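Long-range contact in DUF3992 domain-containing protein (Bacillus cereus, PDB 7A02), which builds, as the repeating subunit, disulfide-linked pilus-like appendages on the surface of Bacillus endospores: residues W27-T32 / I97-A101. Residues are numbered along the deposited sequence; the frame is centred on the assembly and turned at random.
Sequences WTAAAT and ILGTA
Ile97 and Trp27 meet at the apolar centre, where CD1 of Ile97 lies obliquely against the indole, 3.6 Å from CE3 of Trp27. CG1 of Ile97 sits between its own N and carbonyl carbon (chi1 62°), the side chain then extended (chi2 170°), which brings CD1 beside the CD2-CE3 bond of the indole. Ala29 closes the same patch, its CB lying 4.2 Å from both Ile97 CD1 and Gly99 CA; the bare backbone of Gly99 lets the two segments come close here. Farther out, CD1 of Leu98 rests on the backbone of Thr32, and the methyls of Ala31 and Ala101 touch at 3.7 Å (CB to CB). The polar edge is sparse: Gly99 N gives a weak, bent hydrogen bond to Ala30 O (3.3 Å, 142°), and the CA-H of Ala31, centre of an inverse gamma turn, points at Gly99 O. Toward one end of a jelly-roll sandwich, the contact joins strands 19-29 and 94-98 of its two four-stranded antiparallel sheets, with Trp27 and Ile97 meeting between them. NE1 of Trp27 is hydrogen-bonded to Glu107 O, and the indole also packs on Leu51, Val53 and Phe108 of its own sheet and, with Ile97, on Ile36 of strand 34-38.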
ATOM      1  N   TRP A  27     -35.597  47.156 -11.280  1.00 59.13           N
ATOM      2  CA  TRP A  27     -36.825  47.055 -10.509  1.00 59.13           C
ATOM      3  C   TRP A  27     -37.378  48.430 -10.177  1.00 59.13           C
ATOM      4  O   TRP A  27     -36.634  49.409 -10.050  1.00 59.13           O
ATOM      5  CB  TRP A  27     -36.608  46.285  -9.215  1.00 59.13           C
ATOM      6  CG  TRP A  27     -35.491  46.812  -8.403  1.00 59.13           C
ATOM      7  CD1 TRP A  27     -34.211  46.372  -8.407  1.00 59.13           C
ATOM      8  CD2 TRP A  27     -35.544  47.884  -7.463  1.00 59.13           C
ATOM      9  NE1 TRP A  27     -33.458  47.101  -7.531  1.00 59.13           N
ATOM     10  CE2 TRP A  27     -34.257  48.038  -6.936  1.00 59.13           C
ATOM     11  CE3 TRP A  27     -36.556  48.729  -7.016  1.00 59.13           C
ATOM     12  CZ2 TRP A  27     -33.953  48.999  -5.988  1.00 59.13           C
ATOM     13  CZ3 TRP A  27     -36.252  49.678  -6.078  1.00 59.13           C
ATOM     14  CH2 TRP A  27     -34.964  49.807  -5.573  1.00 59.13           C
ATOM     15  N   THR A  28     -38.700  48.473 -10.031  1.00 66.64           N
ATOM     16  CA  THR A  28     -39.438  49.630  -9.544  1.00 66.64           C
ATOM     17  C   THR A  28     -40.267  49.198  -8.346  1.00 66.64           C
ATOM     18  O   THR A  28     -40.985  48.197  -8.415  1.00 66.64           O
ATOM     19  CB  THR A  28     -40.351  50.197 -10.627  1.00 66.64           C
ATOM     20  OG1 THR A  28     -39.617  50.326 -11.850  1.00 66.64           O
ATOM     21  CG2 THR A  28     -40.878  51.554 -10.215  1.00 66.64           C
ATOM     22  N   ALA A  29     -40.184  49.956  -7.259  1.00 70.65           N
ATOM     23  CA  ALA A  29     -40.762  49.553  -5.985  1.00 70.65           C
ATOM     24  C   ALA A  29     -42.014  50.361  -5.679  1.00 70.65           C
ATOM     25  O   ALA A  29     -41.990  51.593  -5.727  1.00 70.65           O
ATOM     26  CB  ALA A  29     -39.747  49.728  -4.858  1.00 70.65           C
ATOM     27  N   ALA A  30     -43.099  49.665  -5.352  1.00 75.91           N
ATOM     28  CA  ALA A  30     -44.314  50.306  -4.883  1.00 75.91           C
ATOM     29  C   ALA A  30     -44.330  50.309  -3.357  1.00 75.91           C
ATOM     30  O   ALA A  30     -43.371  49.902  -2.703  1.00 75.91           O
ATOM     31  CB  ALA A  30     -45.543  49.601  -5.450  1.00 75.91           C
ATOM     32  N   ALA A  31     -45.431  50.775  -2.772  1.00 77.06           N
ATOM     33  CA  ALA A  31     -45.551  50.762  -1.314  1.00 77.06           C
ATOM     34  C   ALA A  31     -46.214  49.497  -0.802  1.00 77.06           C
ATOM     35  O   ALA A  31     -47.082  49.546   0.070  1.00 77.06           O
ATOM     36  CB  ALA A  31     -46.310  51.997  -0.847  1.00 77.06           C
ATOM     37  N   THR A  32     -45.776  48.349  -1.310  1.00 75.29           N
ATOM     38  CA  THR A  32     -46.157  47.029  -0.830  1.00 75.29           C
ATOM     39  C   THR A  32     -44.991  46.099  -1.117  1.00 75.29           C
ATOM     40  O   THR A  32     -44.154  46.378  -1.978  1.00 75.29           O
ATOM     41  CB  THR A  32     -47.422  46.484  -1.508  1.00 75.29           C
ATOM     42  OG1 THR A  32     -47.279  46.569  -2.930  1.00 75.29           O
ATOM     43  CG2 THR A  32     -48.668  47.233  -1.071  1.00 75.29           C
ATOM     44  N   ILE A  97     -38.868  43.227  -2.002  1.00 61.50           N
ATOM     45  CA  ILE A  97     -38.455  44.614  -1.836  1.00 61.50           C
ATOM     46  C   ILE A  97     -39.661  45.460  -1.461  1.00 61.50           C
ATOM     47  O   ILE A  97     -40.785  45.231  -1.921  1.00 61.50           O
ATOM     48  CB  ILE A  97     -37.759  45.178  -3.094  1.00 61.50           C
ATOM     49  CG1 ILE A  97     -38.706  45.166  -4.288  1.00 61.50           C
ATOM     50  CG2 ILE A  97     -36.498  44.416  -3.399  1.00 61.50           C
ATOM     51  CD1 ILE A  97     -38.176  45.903  -5.474  1.00 61.50           C
ATOM     52  N   LEU A  98     -39.414  46.434  -0.589  1.00 69.86           N
ATOM     53  CA  LEU A  98     -40.439  47.341  -0.090  1.00 69.86           C
ATOM     54  C   LEU A  98     -39.916  48.762  -0.189  1.00 69.86           C
ATOM     55  O   LEU A  98     -38.798  49.041   0.249  1.00 69.86           O
ATOM     56  CB  LEU A  98     -40.799  47.014   1.357  1.00 69.86           C
ATOM     57  CG  LEU A  98     -41.905  47.857   1.977  1.00 69.86           C
ATOM     58  CD1 LEU A  98     -43.196  47.649   1.239  1.00 69.86           C
ATOM     59  CD2 LEU A  98     -42.065  47.511   3.438  1.00 69.86           C
ATOM     60  N   GLY A  99     -40.726  49.660  -0.744  1.00 75.95           N
ATOM     61  CA  GLY A  99     -40.344  51.048  -0.891  1.00 75.95           C
ATOM     62  C   GLY A  99     -41.501  51.980  -0.587  1.00 75.95           C
ATOM     63  O   GLY A  99     -42.651  51.559  -0.463  1.00 75.95           O
ATOM     64  N   THR A 100     -41.163  53.259  -0.470  1.00 78.96           N
ATOM     65  CA  THR A 100     -42.155  54.299  -0.256  1.00 78.96           C
ATOM     66  C   THR A 100     -43.035  54.412  -1.501  1.00 78.96           C
ATOM     67  O   THR A 100     -42.690  53.933  -2.584  1.00 78.96           O
ATOM     68  CB  THR A 100     -41.453  55.617   0.071  1.00 78.96           C
ATOM     69  OG1 THR A 100     -40.547  55.409   1.159  1.00 78.96           O
ATOM     70  CG2 THR A 100     -42.445  56.691   0.486  1.00 78.96           C
ATOM     71  N   ALA A 101     -44.193  55.047  -1.357  1.00 79.40           N
ATOM     72  CA  ALA A 101     -45.087  55.246  -2.495  1.00 79.40           C
ATOM     73  C   ALA A 101     -44.619  56.406  -3.364  1.00 79.40           C
ATOM     74  O   ALA A 101     -45.377  57.305  -3.717  1.00 79.40           O
ATOM     75  CB  ALA A 101     -46.512  55.468  -2.006  1.00 79.40           C
TER